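Local coordinates for protein macrophage migration inhibitory factor (Oncomelania hupensis, PDB 6LR3) that belongs to the macrophage migration inhibitory factor family, whose members are small alpha/beta proteins, and assembles here from three chains, at residues T8-E12 with K13-V17; Q32-K35 with E36-F39. All blocks are in the same frame, centred on the assembly; numbering follows the deposited sequence.

Contact 1 (T8-E12 with K13-V17)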
ATOM      1  N   THR B   8       6.649 -10.078  -0.752  1.00 13.07           N
ATOM      2  CA  THR B   8       6.985 -11.496  -1.007  1.00 13.08           C
ATOM      3  C   THR B   8       7.119 -12.241   0.307  1.00 13.59           C
ATOM      4  O   THR B   8       7.591 -11.666   1.288  1.00 12.64           O
ATOM      5  CB  THR B   8       8.249 -11.614  -1.867  1.00 13.99           C
ATOM      6  OG1 THR B   8       8.410 -13.012  -2.162  1.00 13.17           O
ATOM      7  CG2 THR B   8       9.486 -11.039  -1.175  1.00 13.26           C
ATOM      8  N   ASN B   9       6.739 -13.513   0.285  1.00 12.76           N
ATOM      9  CA  ASN B   9       6.957 -14.432   1.421  1.00 14.58           C
ATOM     10  C   ASN B   9       8.361 -15.017   1.349  1.00 15.20           C
ATOM     11  O   ASN B   9       8.753 -15.679   2.302  1.00 17.08           O
ATOM     12  CB  ASN B   9       5.893 -15.507   1.529  1.00 13.82           C
ATOM     13  CG  ASN B   9       5.766 -16.349   0.295  1.00 16.93           C
ATOM     14  OD1 ASN B   9       6.387 -16.064  -0.726  1.00 17.32           O
ATOM     15  ND2 ASN B   9       4.975 -17.421   0.396  1.00 17.06           N
ATOM     16  N   VAL B  10       9.130 -14.734   0.297  1.00 14.27           N
ATOM     17  CA  VAL B  10      10.538 -15.183   0.250  1.00 14.61           C
ATOM     18  C   VAL B  10      11.296 -14.447   1.351  1.00 16.77           C
ATOM     19  O   VAL B  10      11.153 -13.218   1.503  1.00 15.54           O
ATOM     20  CB  VAL B  10      11.151 -14.965  -1.135  1.00 14.97           C
ATOM     21  CG1 VAL B  10      12.639 -15.294  -1.135  1.00 15.12           C
ATOM     22  CG2 VAL B  10      10.402 -15.771  -2.178  1.00 15.30           C
ATOM     23  N   ALA B  11      12.094 -15.200   2.125  1.00 18.36           N
ATOM     24  CA  ALA B  11      12.824 -14.647   3.285  1.00 19.61           C
ATOM     25  C   ALA B  11      13.944 -13.726   2.801  1.00 20.73           C
ATOM     26  O   ALA B  11      14.570 -14.036   1.782  1.00 20.84           O
ATOM     27  CB  ALA B  11      13.319 -15.776   4.137  1.00 20.59           C
ATOM     28  N   GLU B  12      14.213 -12.671   3.557  1.00 22.33           N
ATOM     29  CA  GLU B  12      15.269 -11.669   3.265  1.00 24.73           C
ATOM     30  C   GLU B  12      16.598 -12.400   3.044  1.00 23.07           C
ATOM     31  O   GLU B  12      17.330 -12.053   2.086  1.00 21.38           O
ATOM     32  CB  GLU B  12      15.380 -10.670   4.418  1.00 31.55           C
ATOM     33  CG  GLU B  12      16.211  -9.439   4.093  1.00 38.76           C
ATOM     34  CD  GLU B  12      16.254  -8.408   5.205  1.00 49.72           C
ATOM     35  OE1 GLU B  12      15.668  -7.293   5.053  1.00 52.69           O
ATOM     36  OE2 GLU B  12      16.861  -8.740   6.232  1.00 60.45           O
ATOM     37  N   LYS B  13      16.892 -13.412   3.864  1.00 24.64           N
ATOM     38  CA  LYS B  13      18.203 -14.109   3.787  1.00 27.50           C
ATOM     39  C   LYS B  13      18.360 -14.806   2.422  1.00 26.15           C
ATOM     40  O   LYS B  13      19.496 -15.075   2.038  1.00 28.70           O
ATOM     41  CB  LYS B  13      18.374 -15.106   4.931  1.00 31.80           C
ATOM     42  CG  LYS B  13      17.454 -16.305   4.883  1.00 38.45           C
ATOM     43  CD  LYS B  13      18.026 -17.555   4.268  1.00 48.00           C
ATOM     44  CE  LYS B  13      16.959 -18.555   3.875  1.00 51.80           C
ATOM     45  NZ  LYS B  13      17.247 -19.153   2.542  1.00 60.06           N
ATOM     46  N   SER B  14      17.266 -15.111   1.720  1.00 22.86           N
ATOM     47  CA  SER B  14      17.268 -15.825   0.419  1.00 22.40           C
ATOM     48  C   SER B  14      17.467 -14.847  -0.741  1.00 22.66           C
ATOM     49  O   SER B  14      17.659 -15.319  -1.859  1.00 25.92           O
ATOM     50  CB  SER B  14      16.012 -16.596   0.204  1.00 24.12           C
ATOM     51  OG  SER B  14      15.800 -17.518   1.269  1.00 25.12           O
ATOM     52  N   ILE B  15      17.360 -13.548  -0.497  1.00 21.36           N
ATOM     53  CA  ILE B  15      17.320 -12.529  -1.579  1.00 20.20           C
ATOM     54  C   ILE B  15      18.695 -11.932  -1.759  1.00 18.08           C
ATOM     55  O   ILE B  15      19.319 -11.497  -0.806  1.00 20.81           O
ATOM     56  CB  ILE B  15      16.279 -11.451  -1.248  1.00 19.16           C
ATOM     57  CG1 ILE B  15      14.915 -12.086  -1.031  1.00 19.15           C
ATOM     58  CG2 ILE B  15      16.243 -10.397  -2.361  1.00 19.76           C
ATOM     59  CD1 ILE B  15      13.840 -11.109  -0.670  1.00 20.44           C
ATOM     60  N   PRO B  16      19.197 -11.846  -3.005  1.00 17.73           N
ATOM     61  CA  PRO B  16      20.488 -11.230  -3.253  1.00 18.01           C
ATOM     62  C   PRO B  16      20.535  -9.817  -2.694  1.00 18.61           C
ATOM     63  O   PRO B  16      19.556  -9.070  -2.802  1.00 17.00           O
ATOM     64  CB  PRO B  16      20.612 -11.243  -4.771  1.00 17.86           C
ATOM     65  CG  PRO B  16      19.805 -12.419  -5.164  1.00 18.18           C
ATOM     66  CD  PRO B  16      18.617 -12.364  -4.247  1.00 18.64           C
ATOM     67  N   VAL B  17      21.676  -9.453  -2.133  1.00 17.90           N
ATOM     68  CA  VAL B  17      21.814  -8.137  -1.446  1.00 19.53           C
ATOM     69  C   VAL B  17      21.607  -7.005  -2.460  1.00 18.63           C
ATOM     70  O   VAL B  17      21.220  -5.929  -2.019  1.00 21.58           O
ATOM     71  CB  VAL B  17      23.197  -8.016  -0.767  1.00 24.30           C
ATOM     72  CG1 VAL B  17      23.324  -9.014   0.370  1.00 30.21           C
ATOM     73  CG2 VAL B  17      24.327  -8.191  -1.759  1.00 23.25           C
TER
HETATM   74  O   HOH W   1      12.657 -17.954   1.587  1.00 20.19           O

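Contact 2 (Q32-K35 with E36-F39)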
ATOM      1  N   GLN B  32      12.046   5.578 -17.553  1.00 18.82           N
ATOM      2  CA  GLN B  32      12.712   6.840 -17.970  1.00 20.85           C
ATOM      3  C   GLN B  32      12.363   7.940 -16.977  1.00 20.44           C
ATOM      4  O   GLN B  32      11.896   9.044 -17.378  1.00 20.21           O
ATOM      5  CB  GLN B  32      12.279   7.207 -19.393  1.00 24.34           C
ATOM      6  CG  GLN B  32      12.700   6.180 -20.423  1.00 31.01           C
ATOM      7  CD  GLN B  32      14.136   6.379 -20.780  1.00 45.67           C
ATOM      8  OE1 GLN B  32      14.451   7.349 -21.498  1.00 47.62           O
ATOM      9  NE2 GLN B  32      14.998   5.479 -20.272  1.00 59.42           N
ATOM     10  N   LYS B  33      12.645   7.681 -15.706  1.00 18.50           N
ATOM     11  CA  LYS B  33      12.491   8.655 -14.606  1.00 20.30           C
ATOM     12  C   LYS B  33      13.850   8.815 -13.956  1.00 19.17           C
ATOM     13  O   LYS B  33      14.686   7.893 -14.018  1.00 18.20           O
ATOM     14  CB  LYS B  33      11.453   8.126 -13.601  1.00 21.26           C
ATOM     15  CG  LYS B  33      10.030   8.163 -14.108  1.00 23.88           C
ATOM     16  CD  LYS B  33       9.497   9.590 -14.116  1.00 26.00           C
ATOM     17  CE  LYS B  33       8.046   9.591 -14.494  1.00 29.40           C
ATOM     18  NZ  LYS B  33       7.520  10.965 -14.466  1.00 31.90           N
ATOM     19  N   PRO B  34      14.114   9.948 -13.279  1.00 17.04           N
ATOM     20  CA  PRO B  34      15.388  10.143 -12.599  1.00 18.72           C
ATOM     21  C   PRO B  34      15.539   9.050 -11.537  1.00 16.60           C
ATOM     22  O   PRO B  34      14.615   8.828 -10.764  1.00 16.51           O
ATOM     23  CB  PRO B  34      15.297  11.533 -11.994  1.00 18.37           C
ATOM     24  CG  PRO B  34      14.233  12.222 -12.823  1.00 20.20           C
ATOM     25  CD  PRO B  34      13.242  11.130 -13.171  1.00 19.09           C
ATOM     26  N   LYS B  35      16.699   8.429 -11.479  1.00 16.14           N
ATOM     27  CA  LYS B  35      16.983   7.413 -10.461  1.00 17.97           C
ATOM     28  C   LYS B  35      16.749   7.994  -9.059  1.00 17.72           C
ATOM     29  O   LYS B  35      16.314   7.270  -8.178  1.00 16.68           O
ATOM     30  CB  LYS B  35      18.447   6.969 -10.585  1.00 18.92           C
ATOM     31  CG  LYS B  35      18.835   5.876  -9.618  1.00 19.13           C
ATOM     32  CD  LYS B  35      20.121   5.236 -10.042  1.00 21.37           C
ATOM     33  CE  LYS B  35      20.716   4.375  -8.960  1.00 22.31           C
ATOM     34  NZ  LYS B  35      21.880   3.611  -9.466  1.00 20.48           N
ATOM     35  N   GLU B  36      17.047   9.288  -8.868  1.00 16.01           N
ATOM     36  CA  GLU B  36      17.042   9.884  -7.508  1.00 16.29           C
ATOM     37  C   GLU B  36      15.652   9.801  -6.891  1.00 15.15           C
ATOM     38  O   GLU B  36      15.600   9.790  -5.661  1.00 14.65           O
ATOM     39  CB  GLU B  36      17.611  11.293  -7.602  1.00 17.09           C
ATOM     40  CG  GLU B  36      16.660  12.330  -8.133  1.00 16.68           C
ATOM     41  CD  GLU B  36      17.442  13.581  -8.590  1.00 21.44           C
ATOM     42  OE1 GLU B  36      18.324  13.381  -9.479  1.00 19.56           O
ATOM     43  OE2 GLU B  36      17.275  14.657  -7.976  1.00 24.27           O
ATOM     44  N   VAL B  37      14.573   9.704  -7.663  1.00 15.31           N
ATOM     45  CA  VAL B  37      13.196   9.652  -7.105  1.00 15.00           C
ATOM     46  C   VAL B  37      12.619   8.247  -7.268  1.00 15.25           C
ATOM     47  O   VAL B  37      11.401   8.099  -7.108  1.00 16.40           O
ATOM     48  CB  VAL B  37      12.299  10.742  -7.706  1.00 15.21           C
ATOM     49  CG1 VAL B  37      12.794  12.124  -7.254  1.00 15.57           C
ATOM     50  CG2 VAL B  37      12.159  10.625  -9.214  1.00 16.67           C
ATOM     51  N   MET B  38      13.450   7.239  -7.533  1.00 13.71           N
ATOM     52  CA  MET B  38      13.011   5.829  -7.592  1.00 15.13           C
ATOM     53  C   MET B  38      13.120   5.214  -6.190  1.00 14.28           C
ATOM     54  O   MET B  38      14.238   5.086  -5.662  1.00 14.51           O
ATOM     55  CB  MET B  38      13.875   5.027  -8.567  1.00 17.83           C
ATOM     56  CG  MET B  38      13.508   3.541  -8.654  1.00 20.94           C
ATOM     57  SD  MET B  38      11.864   3.265  -9.373  1.00 26.53           S
ATOM     58  CE  MET B  38      12.161   4.062 -10.950  1.00 27.26           C
ATOM     59  N   PHE B  39      12.000   4.813  -5.617  1.00 13.05           N
ATOM     60  CA  PHE B  39      11.992   4.036  -4.373  1.00 12.51           C
ATOM     61  C   PHE B  39      11.775   2.575  -4.700  1.00 13.24           C
ATOM     62  O   PHE B  39      10.958   2.236  -5.598  1.00 13.58           O
ATOM     63  CB  PHE B  39      10.852   4.461  -3.463  1.00 12.30           C
ATOM     64  CG  PHE B  39      10.886   5.865  -2.925  1.00 13.74           C
ATOM     65  CD1 PHE B  39      10.433   6.917  -3.686  1.00 13.35           C
ATOM     66  CD2 PHE B  39      11.275   6.106  -1.619  1.00 13.54           C
ATOM     67  CE1 PHE B  39      10.379   8.205  -3.163  1.00 14.28           C
ATOM     68  CE2 PHE B  39      11.227   7.378  -1.097  1.00 13.36           C
ATOM     69  CZ  PHE B  39      10.763   8.428  -1.858  1.00 12.70           C
TER

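Contact 1 (T8-E12 with K13-V17)
Ile15 turns back over the backbone of Ala11 and against the side chain of Val10. Its CB sits 3.5 Å from Glu12 O. One bond further, CG1 comes to 3.4 Å from Ala11 O and 3.9 Å from Val10 CG1, and the terminal CD1 reaches the carbonyl oxygens of Ala11 and Val10, with Thr8 CG2 at its margin. The first torsion explains this path: with chi1 at -57° CG1 lies opposite the carbonyl carbon, and the straight chain beyond it (chi2 179°) carries CD1 on to those two oxygens. Val10 answers with a single methyl, CG1, which is shared between Ile15 CG1 and Ser14 CB. The turn that brings these groups together is a short 3-10 segment in the loop between strand 3-8 and helix 19-31, made by two successive i to i+3 bonds: Ser14 N to Ala11 O (2.9 Å) and Ile15 N to Glu12 O (3.0 Å). Just before it, Thr8 OG1 accepts from Val10 N at 3.1 Å in a nearly straight bond, an ST turn; the same hydroxyl is also bonded to Cys57 O. A water accepts from Ala11 N and also hydrogen-bonds with Ser14 OG, while Lys13 NZ, brought round by its bent chain, lies only 2.5 Å from Ser14 OG, too close for a bond between them to be more than doubtful. Leu88 of helix 70-88 and Ser44 pack on Ile15.

Contact 2 (Q32-K35 with E36-F39)
Pro34 O and Lys35 O accept in turn from Val37 N (3.2 Å) and Met38 N (2.9 Å), each bond spanning three residues. These overlapping bonds form a single 3-10-like turn in the loop that carries the chain from helix 19-31 into strand 39-43. The Pro34 ring meets two side chains: CB touches Glu36 CG at 4.2 Å, and CD faces Val37 CG2 at 4.1 Å, the ring and the valine branch crossing at a slant; Val37 also rests on Pro2. Glu36 CG is placed between its own backbone N and carbonyl carbon (chi1 78°), which leaves it within touch of Pro34 CB. The other two side chains lead to the helix. Lys35 is stretched out from CB to NZ along Thr24 and Thr28, and its ammonium group ends in a hydrogen bond to Asn25 OD1. Met38, bent at chi2 and chi3, packs on the same two threonines and on Ile4 of strand 3-8. Next in sequence, Phe39 pairs with an antiparallel strand of the second subunit, extending the sheet across the interface. Met38 CB lies 3.3 Å from Lys35 O, the same oxygen that accepts from its own N.

Contacts 1 and 2 sit at the two connections of helix 19-31: residues 8-17 lead from strand 3-8 into it, and residues 32-39 lead from it to strand 39-43, the parallel neighbour of strand 3-8. Their centres are 23 Å apart and they do not touch. Both turn the chain with paired i to i+3 backbone bonds, but their surroundings differ. Contact 1 is partly buried, its isoleucine touching Leu88 of helix 70-88 and a water joining Ala11 N to Ser14 OG. Contact 2 is mostly at the surface, with Pro34, Lys35 and Glu36 exposed and Val37 partly covered, and only its methionine, among the touching residues, is buried.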